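Local coordinates for protein probable ribosomal RNA small subunit methyltransferase (Thermus thermophilus, PDB 3DMH) that transfers a methyl group from S-adenosylmethionine to the exocyclic N2 of a guanosine in 16S ribosomal RNA, at residues A[41-45]-A[130-136]; A[189-193]-A[209-213]; A[222-226]-A[358-362]. All blocks are in the same frame, centred on the assembly; numbering follows the deposited sequence.

Contact 1 of 3, residues A[41-45]-A[130-136]; sequences TVEPF and RMGGRLY
The phenyl ring of F45 (chi1 t, chi2 79°) lies flat over the side chain of R134, whose chain runs out straight (m, t, t) beneath one face: CD of R134 sits 3.6 Å from the ring centroid, 4° off the normal, a CH-pi contact, and NE of R134 is 3.4 Å from CE1 of F45. NH2 of R130 approaches CE2 of F45 at 3.5 Å, and O of G132 is 3.7 Å from the same CE2. Residues 42-45 are an extended loop running opposite to 134-136, with CA atoms 7.2 Å apart for V42 and Y136 and 7.7 Å for F45 and R134. The loop links helix 33-41 to strand 48-51 in the N-terminal seven-stranded sheet, whose 3-2-1-4-5-7-6 order is that of class I methyltransferases. A type II beta turn, R130 to G133, leads into strand 133-140, closed by G133 N to R130 O (3.0 Å); G132 takes phi 86°, where a CB would jam against the preceding carbonyl O, which calls for glycine. Y136 (chi1 m) takes CG1 of V42 over its face, 4.0 Å from the centroid, while its OH accepts a hydrogen bond from N of E43 (3.1 Å, 143°). Y136 also packs on L104 and V170 of the flanking strands.

Contact 2 of 3, residues A[189-193]-A[209-213]; sequences FSARI and AGKVD. With GMP (guanosine), chain E.
V212 is the bump and strand 189-193 supplies the hollow: CG2 of V212 fits among three side chains on one side of the strand, 4.0 Å from CE1 of F189, 3.8 Å from CB of A191 and 4.0 Å from CD1 of I193. The strand and residues 210-212 run almost parallel, 7° apart end to end, yet no hydrogen bond joins them; CA atoms are 6.0 Å apart for F189 and G210, 7.3 Å for A191 and V212. F189 (chi1 p, chi2 92°) lays one ring face against the G210-K211 peptide, with CG of F189 3.4 Å from O of G210 and CZ of F189 3.5 Å from N of K211. G210 turns the chain at phi 85°, psi -12°, a positive phi that favours glycine; K211 and V212 continue extended. F200 of the paired strand 196-202 borders the hollow, touching F189, I193 and V212, and L217 of helix 214-227 meets I193 and V212. The loop ends at D213 (chi1 t), the N-cap of that helix: OD1 caps N of A215, while OD2 accepts a hydrogen bond from N2 of guanosine (2.9 Å, 148°), the methyl-accepting amine, in the substrate pocket, where N305, N341 and Y365 also bond the guanosine.

Contact 3 of 3, residues A[222-226]-A[358-362]; sequences ALQER and QTLKV
Helix 214-227 packs on the antiparallel edge of the C-terminal seven-stranded sheet, the 3-2-1-4-5-7-6 sheet of a class I methyltransferase, and here it meets an edge strand, 358-362. The axes of 222-226 and 358-362 pass 9.4 Å apart, their N-to-C directions 125° apart. A222, nearest L360 (CA to CA 6.4 Å), puts its small CB 4.2 Å from CD1 of L360 and 3.9 Å from CG of K361. L360 and K361 both face V367 in a classic beta bulge, with psi -28° at L360, so that both side chains reach the helix. K361 (m, m, t, t) brings NZ to 2.8 Å from OE1 of E225 (m, t), a hydrogen-bonded salt bridge. One residue on, NH1 of R226 donates to OE1 of Q358 at a longer 3.3 Å (142°), while the R226 guanidinium makes a cation-pi contact with F369. A thin apolar patch is thus flanked by polar tethers; with E225, R226 and Q358 all exposed, ion pair and hydrogen bond join helix to strand near solvent.

Overall arrangement
From the N terminus, contact 1 comes first: helix 33-41 ends, the chain threads through strands 48-51, 68-73 and 102-108, and residues 130-136 close back onto 41-45, tying the loop between helix 33-41 and strand 48-51 to strand 133-140 of the N-terminal sheet. The chain then passes into the C-terminal half, where contact 2 closes a short loop around the hairpin of strands 187-193 and 196-202 and fastens it to the entrance of helix 214-227. Contact 3 opens further along that helix and closes 132 residues later on edge strand 358-362. The three are in series; none nests or crosses. Centres of contacts 2 and 3 lie about 21 Å apart, those of 1 and 3 about 54 Å, on opposite sides of the molecule.

Contact 1 of 3, residues A[41-45]-A[130-136]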
loop_
_atom_site.group_PDB
_atom_site.type_symbol
_atom_site.label_atom_id
_atom_site.label_comp_id
_atom_site.label_asym_id
_atom_site.label_seq_id
_atom_site.Cartn_x
_atom_site.Cartn_y
_atom_site.Cartn_z
ATOM N N THR A 41 -8.770 19.592 14.081
ATOM C CA THR A 41 -9.116 20.753 13.240
ATOM C C THR A 41 -10.465 20.625 12.532
ATOM O O THR A 41 -11.221 21.610 12.436
ATOM C CB THR A 41 -8.004 21.038 12.199
ATOM O OG1 THR A 41 -6.744 21.172 12.868
ATOM C CG2 THR A 41 -8.277 22.322 11.405
ATOM N N VAL A 42 -10.763 19.433 12.016
ATOM C CA VAL A 42 -11.932 19.301 11.132
ATOM C C VAL A 42 -13.259 19.609 11.841
ATOM O O VAL A 42 -13.501 19.157 12.969
ATOM C CB VAL A 42 -12.013 17.920 10.476
ATOM C CG1 VAL A 42 -10.804 17.690 9.599
ATOM C CG2 VAL A 42 -12.096 16.849 11.535
ATOM N N GLU A 43 -14.099 20.383 11.152
ATOM C CA GLU A 43 -15.431 20.761 11.622
ATOM C C GLU A 43 -16.440 20.435 10.526
ATOM O O GLU A 43 -16.111 20.526 9.342
ATOM C CB GLU A 43 -15.496 22.275 11.875
ATOM C CG GLU A 43 -14.354 22.842 12.704
ATOM C CD GLU A 43 -14.687 22.933 14.167
ATOM O OE1 GLU A 43 -15.894 22.909 14.501
ATOM O OE2 GLU A 43 -13.746 23.041 14.986
ATOM N N PRO A 44 -17.672 20.049 10.907
ATOM C CA PRO A 44 -18.695 19.797 9.891
ATOM C C PRO A 44 -18.966 20.991 8.975
ATOM O O PRO A 44 -18.926 22.161 9.406
ATOM C CB PRO A 44 -19.945 19.467 10.715
ATOM C CG PRO A 44 -19.421 18.958 11.994
ATOM C CD PRO A 44 -18.169 19.764 12.268
ATOM N N PHE A 45 -19.244 20.672 7.716
ATOM C CA PHE A 45 -19.685 21.655 6.738
ATOM C C PHE A 45 -20.610 20.942 5.767
ATOM O O PHE A 45 -20.191 20.012 5.096
ATOM C CB PHE A 45 -18.489 22.241 5.980
ATOM C CG PHE A 45 -18.880 23.228 4.923
ATOM C CD1 PHE A 45 -19.205 24.531 5.273
ATOM C CD2 PHE A 45 -18.959 22.855 3.580
ATOM C CE1 PHE A 45 -19.579 25.457 4.313
ATOM C CE2 PHE A 45 -19.339 23.778 2.614
ATOM C CZ PHE A 45 -19.639 25.075 2.975
ATOM N N ARG A 130 -19.135 19.519 -4.696
ATOM C CA ARG A 130 -20.070 20.432 -5.354
ATOM C C ARG A 130 -19.432 21.810 -5.423
ATOM O O ARG A 130 -18.495 22.109 -4.691
ATOM C CB ARG A 130 -21.381 20.527 -4.564
ATOM C CG ARG A 130 -21.234 21.212 -3.202
ATOM C CD ARG A 130 -22.560 21.610 -2.606
ATOM N NE ARG A 130 -22.446 22.091 -1.223
ATOM C CZ ARG A 130 -22.144 23.343 -0.869
ATOM N NH1 ARG A 130 -21.895 24.270 -1.790
ATOM N NH2 ARG A 130 -22.098 23.674 0.417
ATOM N N MET A 131 -19.955 22.680 -6.277
ATOM C CA MET A 131 -19.505 24.059 -6.249
ATOM C C MET A 131 -19.775 24.652 -4.869
ATOM O O MET A 131 -20.866 24.472 -4.321
ATOM C CB MET A 131 -20.246 24.864 -7.317
ATOM C CG MET A 131 -19.656 26.251 -7.610
ATOM S SD MET A 131 -17.923 26.239 -8.134
ATOM C CE MET A 131 -17.946 25.160 -9.554
ATOM N N GLY A 132 -18.784 25.342 -4.308
ATOM C CA GLY A 132 -18.917 25.929 -2.967
ATOM C C GLY A 132 -18.563 24.977 -1.828
ATOM O O GLY A 132 -18.571 25.365 -0.661
ATOM N N GLY A 133 -18.269 23.725 -2.173
ATOM C CA GLY A 133 -17.796 22.717 -1.207
ATOM C C GLY A 133 -16.431 23.079 -0.669
ATOM O O GLY A 133 -15.762 23.937 -1.216
ATOM N N ARG A 134 -15.996 22.399 0.395
ATOM C CA ARG A 134 -14.712 22.731 1.023
ATOM C C ARG A 134 -13.795 21.516 1.186
ATOM O O ARG A 134 -14.258 20.382 1.271
ATOM C CB ARG A 134 -14.937 23.383 2.388
ATOM C CG ARG A 134 -15.609 24.753 2.267
ATOM C CD ARG A 134 -15.899 25.336 3.627
ATOM N NE ARG A 134 -16.547 26.632 3.495
ATOM C CZ ARG A 134 -16.866 27.417 4.519
ATOM N NH1 ARG A 134 -16.607 27.034 5.764
ATOM N NH2 ARG A 134 -17.453 28.585 4.297
ATOM N N LEU A 135 -12.494 21.780 1.227
ATOM C CA LEU A 135 -11.485 20.728 1.344
ATOM C C LEU A 135 -10.571 21.031 2.522
ATOM O O LEU A 135 -9.973 22.110 2.596
ATOM C CB LEU A 135 -10.652 20.634 0.059
ATOM C CG LEU A 135 -9.364 19.804 0.104
ATOM C CD1 LEU A 135 -9.634 18.310 0.364
ATOM C CD2 LEU A 135 -8.548 19.962 -1.189
ATOM N N TYR A 136 -10.465 20.077 3.444
ATOM C CA TYR A 136 -9.429 20.119 4.472
ATOM C C TYR A 136 -8.247 19.356 3.928
ATOM O O TYR A 136 -8.383 18.184 3.572
ATOM C CB TYR A 136 -9.884 19.417 5.758
ATOM C CG TYR A 136 -10.721 20.268 6.662
ATOM C CD1 TYR A 136 -10.145 21.259 7.465
ATOM C CD2 TYR A 136 -12.095 20.087 6.727
ATOM C CE1 TYR A 136 -10.926 22.051 8.306
ATOM C CE2 TYR A 136 -12.891 20.872 7.558
ATOM C CZ TYR A 136 -12.308 21.848 8.343
ATOM O OH TYR A 136 -13.110 22.607 9.170
#

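Contact 2 of 3, residues A[189-193]-A[209-213]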
loop_
_atom_site.group_PDB
_atom_site.type_symbol
_atom_site.label_atom_id
_atom_site.label_comp_id
_atom_site.label_asym_id
_atom_site.label_seq_id
_atom_site.Cartn_x
_atom_site.Cartn_y
_atom_site.Cartn_z
ATOM N N PHE A 189 5.979 0.273 -18.955
ATOM C CA PHE A 189 7.377 0.208 -19.365
ATOM C C PHE A 189 7.749 -1.247 -19.645
ATOM O O PHE A 189 7.142 -2.162 -19.109
ATOM C CB PHE A 189 8.289 0.827 -18.301
ATOM C CG PHE A 189 8.418 -0.008 -17.052
ATOM C CD1 PHE A 189 9.449 -0.941 -16.948
ATOM C CD2 PHE A 189 7.511 0.120 -15.996
ATOM C CE1 PHE A 189 9.590 -1.728 -15.816
ATOM C CE2 PHE A 189 7.652 -0.652 -14.853
ATOM C CZ PHE A 189 8.682 -1.584 -14.757
ATOM N N SER A 190 8.736 -1.465 -20.510
ATOM C CA SER A 190 9.149 -2.829 -20.799
ATOM C C SER A 190 10.491 -3.152 -20.145
ATOM O O SER A 190 11.316 -2.262 -19.938
ATOM C CB SER A 190 9.191 -3.080 -22.306
ATOM O OG SER A 190 10.453 -2.736 -22.847
ATOM N N ALA A 191 10.690 -4.424 -19.817
ATOM C CA ALA A 191 11.929 -4.897 -19.220
ATOM C C ALA A 191 12.217 -6.322 -19.684
ATOM O O ALA A 191 11.290 -7.107 -19.914
ATOM C CB ALA A 191 11.849 -4.848 -17.703
ATOM N N ARG A 192 13.496 -6.657 -19.813
ATOM C CA ARG A 192 13.877 -8.020 -20.121
ATOM C C ARG A 192 14.357 -8.683 -18.843
ATOM O O ARG A 192 15.258 -8.176 -18.175
ATOM C CB ARG A 192 14.959 -8.057 -21.205
ATOM C CG ARG A 192 15.214 -9.444 -21.762
ATOM C CD ARG A 192 16.237 -9.365 -22.895
ATOM N NE ARG A 192 16.548 -10.667 -23.493
ATOM C CZ ARG A 192 15.803 -11.271 -24.414
ATOM N NH1 ARG A 192 14.681 -10.704 -24.845
ATOM N NH2 ARG A 192 16.175 -12.453 -24.897
ATOM N N ILE A 193 13.700 -9.781 -18.479
ATOM C CA ILE A 193 14.004 -10.494 -17.250
ATOM C C ILE A 193 14.268 -11.961 -17.555
ATOM O O ILE A 193 13.421 -12.647 -18.136
ATOM C CB ILE A 193 12.856 -10.343 -16.196
ATOM C CG1 ILE A 193 12.654 -8.864 -15.812
ATOM C CG2 ILE A 193 13.148 -11.188 -14.964
ATOM C CD1 ILE A 193 11.344 -8.569 -15.075
ATOM N N ALA A 209 7.979 2.447 -9.470
ATOM C CA ALA A 209 7.355 2.891 -10.706
ATOM C C ALA A 209 8.394 3.032 -11.816
ATOM O O ALA A 209 9.491 3.541 -11.578
ATOM C CB ALA A 209 6.680 4.237 -10.480
ATOM N N GLY A 210 8.046 2.594 -13.021
ATOM C CA GLY A 210 8.853 2.929 -14.211
ATOM C C GLY A 210 10.049 2.038 -14.510
ATOM O O GLY A 210 10.624 2.127 -15.596
ATOM N N LYS A 211 10.424 1.173 -13.563
ATOM C CA LYS A 211 11.563 0.257 -13.753
ATOM C C LYS A 211 11.533 -0.865 -12.733
ATOM O O LYS A 211 11.036 -0.688 -11.627
ATOM C CB LYS A 211 12.909 0.980 -13.655
ATOM C CG LYS A 211 13.214 1.576 -12.291
ATOM C CD LYS A 211 14.375 2.569 -12.406
ATOM C CE LYS A 211 14.933 2.945 -11.038
ATOM N NZ LYS A 211 13.920 3.646 -10.208
ATOM N N VAL A 212 12.093 -2.014 -13.104
ATOM C CA VAL A 212 12.178 -3.144 -12.189
ATOM C C VAL A 212 13.237 -2.874 -11.114
ATOM O O VAL A 212 14.383 -2.509 -11.431
ATOM C CB VAL A 212 12.470 -4.457 -12.957
ATOM C CG1 VAL A 212 12.603 -5.619 -11.998
ATOM C CG2 VAL A 212 11.342 -4.750 -13.943
ATOM N N ASP A 213 12.833 -3.019 -9.844
ATOM C CA ASP A 213 13.764 -2.916 -8.716
ATOM C C ASP A 213 14.940 -3.884 -8.927
ATOM O O ASP A 213 14.731 -5.080 -9.119
ATOM C CB ASP A 213 13.015 -3.245 -7.405
ATOM C CG ASP A 213 13.896 -3.126 -6.149
ATOM O OD1 ASP A 213 15.117 -2.905 -6.242
ATOM O OD2 ASP A 213 13.336 -3.263 -5.038
HETATM C "C4'" GMP E . 18.633 1.693 -3.214
HETATM O "O4'" GMP E . 18.048 0.567 -2.547
HETATM C "C3'" GMP E . 17.731 2.880 -2.919
HETATM O "O3'" GMP E . 16.850 3.039 -4.039
HETATM C "C2'" GMP E . 16.934 2.441 -1.704
HETATM O "O2'" GMP E . 15.648 3.058 -1.667
HETATM C "C1'" GMP E . 16.814 0.943 -1.927
HETATM N N9 GMP E . 16.668 0.118 -0.710
HETATM C C8 GMP E . 17.159 0.346 0.520
HETATM N N7 GMP E . 16.833 -0.657 1.376
HETATM C C5 GMP E . 16.129 -1.573 0.674
HETATM C C6 GMP E . 15.470 -2.877 0.948
HETATM O O6 GMP E . 15.510 -3.391 2.086
HETATM N N1 GMP E . 14.833 -3.482 -0.072
HETATM C C2 GMP E . 14.772 -2.956 -1.320
HETATM N N2 GMP E . 14.116 -3.599 -2.316
HETATM N N3 GMP E . 15.353 -1.766 -1.642
HETATM C C4 GMP E . 16.028 -1.057 -0.703
#

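Contact 3 of 3, residues A[222-226]-A[358-362]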
loop_
_atom_site.group_PDB
_atom_site.type_symbol
_atom_site.label_atom_id
_atom_site.label_comp_id
_atom_site.label_asym_id
_atom_site.label_seq_id
_atom_site.Cartn_x
_atom_site.Cartn_y
_atom_site.Cartn_z
ATOM N N ALA A 222 18.919 -15.312 -8.355
ATOM C CA ALA A 222 19.294 -16.277 -7.322
ATOM C C ALA A 222 18.371 -17.495 -7.374
ATOM O O ALA A 222 18.824 -18.635 -7.247
ATOM C CB ALA A 222 19.240 -15.639 -5.942
ATOM N N LEU A 223 17.081 -17.226 -7.573
ATOM C CA LEU A 223 16.065 -18.266 -7.662
ATOM C C LEU A 223 16.320 -19.189 -8.838
ATOM O O LEU A 223 16.365 -20.409 -8.669
ATOM C CB LEU A 223 14.658 -17.643 -7.751
ATOM C CG LEU A 223 13.451 -18.591 -7.733
ATOM C CD1 LEU A 223 12.275 -17.913 -7.054
ATOM C CD2 LEU A 223 13.065 -19.053 -9.141
ATOM N N GLN A 224 16.515 -18.610 -10.024
ATOM C CA GLN A 224 16.751 -19.425 -11.215
ATOM C C GLN A 224 18.054 -20.225 -11.116
ATOM O O GLN A 224 18.121 -21.364 -11.580
ATOM C CB GLN A 224 16.721 -18.603 -12.505
ATOM C CG GLN A 224 16.965 -19.478 -13.748
ATOM C CD GLN A 224 16.496 -18.870 -15.052
ATOM O OE1 GLN A 224 17.305 -18.438 -15.874
ATOM N NE2 GLN A 224 15.185 -18.855 -15.263
ATOM N N GLU A 225 19.078 -19.641 -10.500
ATOM C CA GLU A 225 20.359 -20.343 -10.340
ATOM C C GLU A 225 20.214 -21.530 -9.391
ATOM O O GLU A 225 20.791 -22.598 -9.623
ATOM C CB GLU A 225 21.453 -19.399 -9.836
ATOM C CG GLU A 225 21.938 -18.401 -10.877
ATOM C CD GLU A 225 22.869 -17.341 -10.313
ATOM O OE1 GLU A 225 23.118 -17.330 -9.086
ATOM O OE2 GLU A 225 23.356 -16.512 -11.113
ATOM N N ARG A 226 19.435 -21.333 -8.331
ATOM C CA ARG A 226 19.216 -22.349 -7.310
ATOM C C ARG A 226 18.317 -23.485 -7.805
ATOM O O ARG A 226 18.647 -24.663 -7.621
ATOM C CB ARG A 226 18.621 -21.688 -6.061
ATOM C CG ARG A 226 18.188 -22.634 -4.947
ATOM C CD ARG A 226 19.271 -22.812 -3.915
ATOM N NE ARG A 226 18.963 -23.902 -2.994
ATOM C CZ ARG A 226 19.723 -24.251 -1.960
ATOM N NH1 ARG A 226 20.843 -23.585 -1.697
ATOM N NH2 ARG A 226 19.360 -25.267 -1.186
ATOM N N GLN A 358 20.457 -19.654 4.279
ATOM C CA GLN A 358 21.641 -19.464 3.452
ATOM C C GLN A 358 21.595 -18.071 2.837
ATOM O O GLN A 358 20.515 -17.490 2.691
ATOM C CB GLN A 358 21.705 -20.530 2.355
ATOM C CG GLN A 358 21.695 -21.965 2.897
ATOM C CD GLN A 358 21.792 -23.003 1.804
ATOM O OE1 GLN A 358 22.648 -22.918 0.926
ATOM N NE2 GLN A 358 20.915 -24.000 1.856
ATOM N N THR A 359 22.770 -17.538 2.520
ATOM C CA THR A 359 22.899 -16.265 1.837
ATOM C C THR A 359 23.343 -16.551 0.417
ATOM O O THR A 359 24.491 -16.962 0.180
ATOM C CB THR A 359 23.912 -15.334 2.534
ATOM O OG1 THR A 359 23.552 -15.192 3.916
ATOM C CG2 THR A 359 23.942 -13.964 1.862
ATOM N N LEU A 360 22.429 -16.357 -0.525
ATOM C CA LEU A 360 22.700 -16.709 -1.921
ATOM C C LEU A 360 23.395 -15.594 -2.689
ATOM O O LEU A 360 24.117 -15.850 -3.650
ATOM C CB LEU A 360 21.402 -17.104 -2.640
ATOM C CG LEU A 360 20.498 -18.137 -1.953
ATOM C CD1 LEU A 360 19.289 -18.435 -2.805
ATOM C CD2 LEU A 360 21.261 -19.431 -1.655
ATOM N N LYS A 361 23.159 -14.353 -2.267
ATOM C CA LYS A 361 23.761 -13.183 -2.893
ATOM C C LYS A 361 23.996 -12.143 -1.812
ATOM O O LYS A 361 23.155 -11.979 -0.925
ATOM C CB LYS A 361 22.819 -12.565 -3.938
ATOM C CG LYS A 361 22.356 -13.479 -5.072
ATOM C CD LYS A 361 23.416 -13.633 -6.149
ATOM C CE LYS A 361 22.991 -14.668 -7.173
ATOM N NZ LYS A 361 24.004 -14.799 -8.245
ATOM N N VAL A 362 25.131 -11.444 -1.877
ATOM C CA VAL A 362 25.266 -10.197 -1.126
ATOM C C VAL A 362 26.162 -9.175 -1.833
ATOM O O VAL A 362 27.390 -9.330 -1.932
ATOM C CB VAL A 362 25.611 -10.404 0.384
ATOM C CG1 VAL A 362 27.022 -10.933 0.579
ATOM C CG2 VAL A 362 25.343 -9.105 1.194
#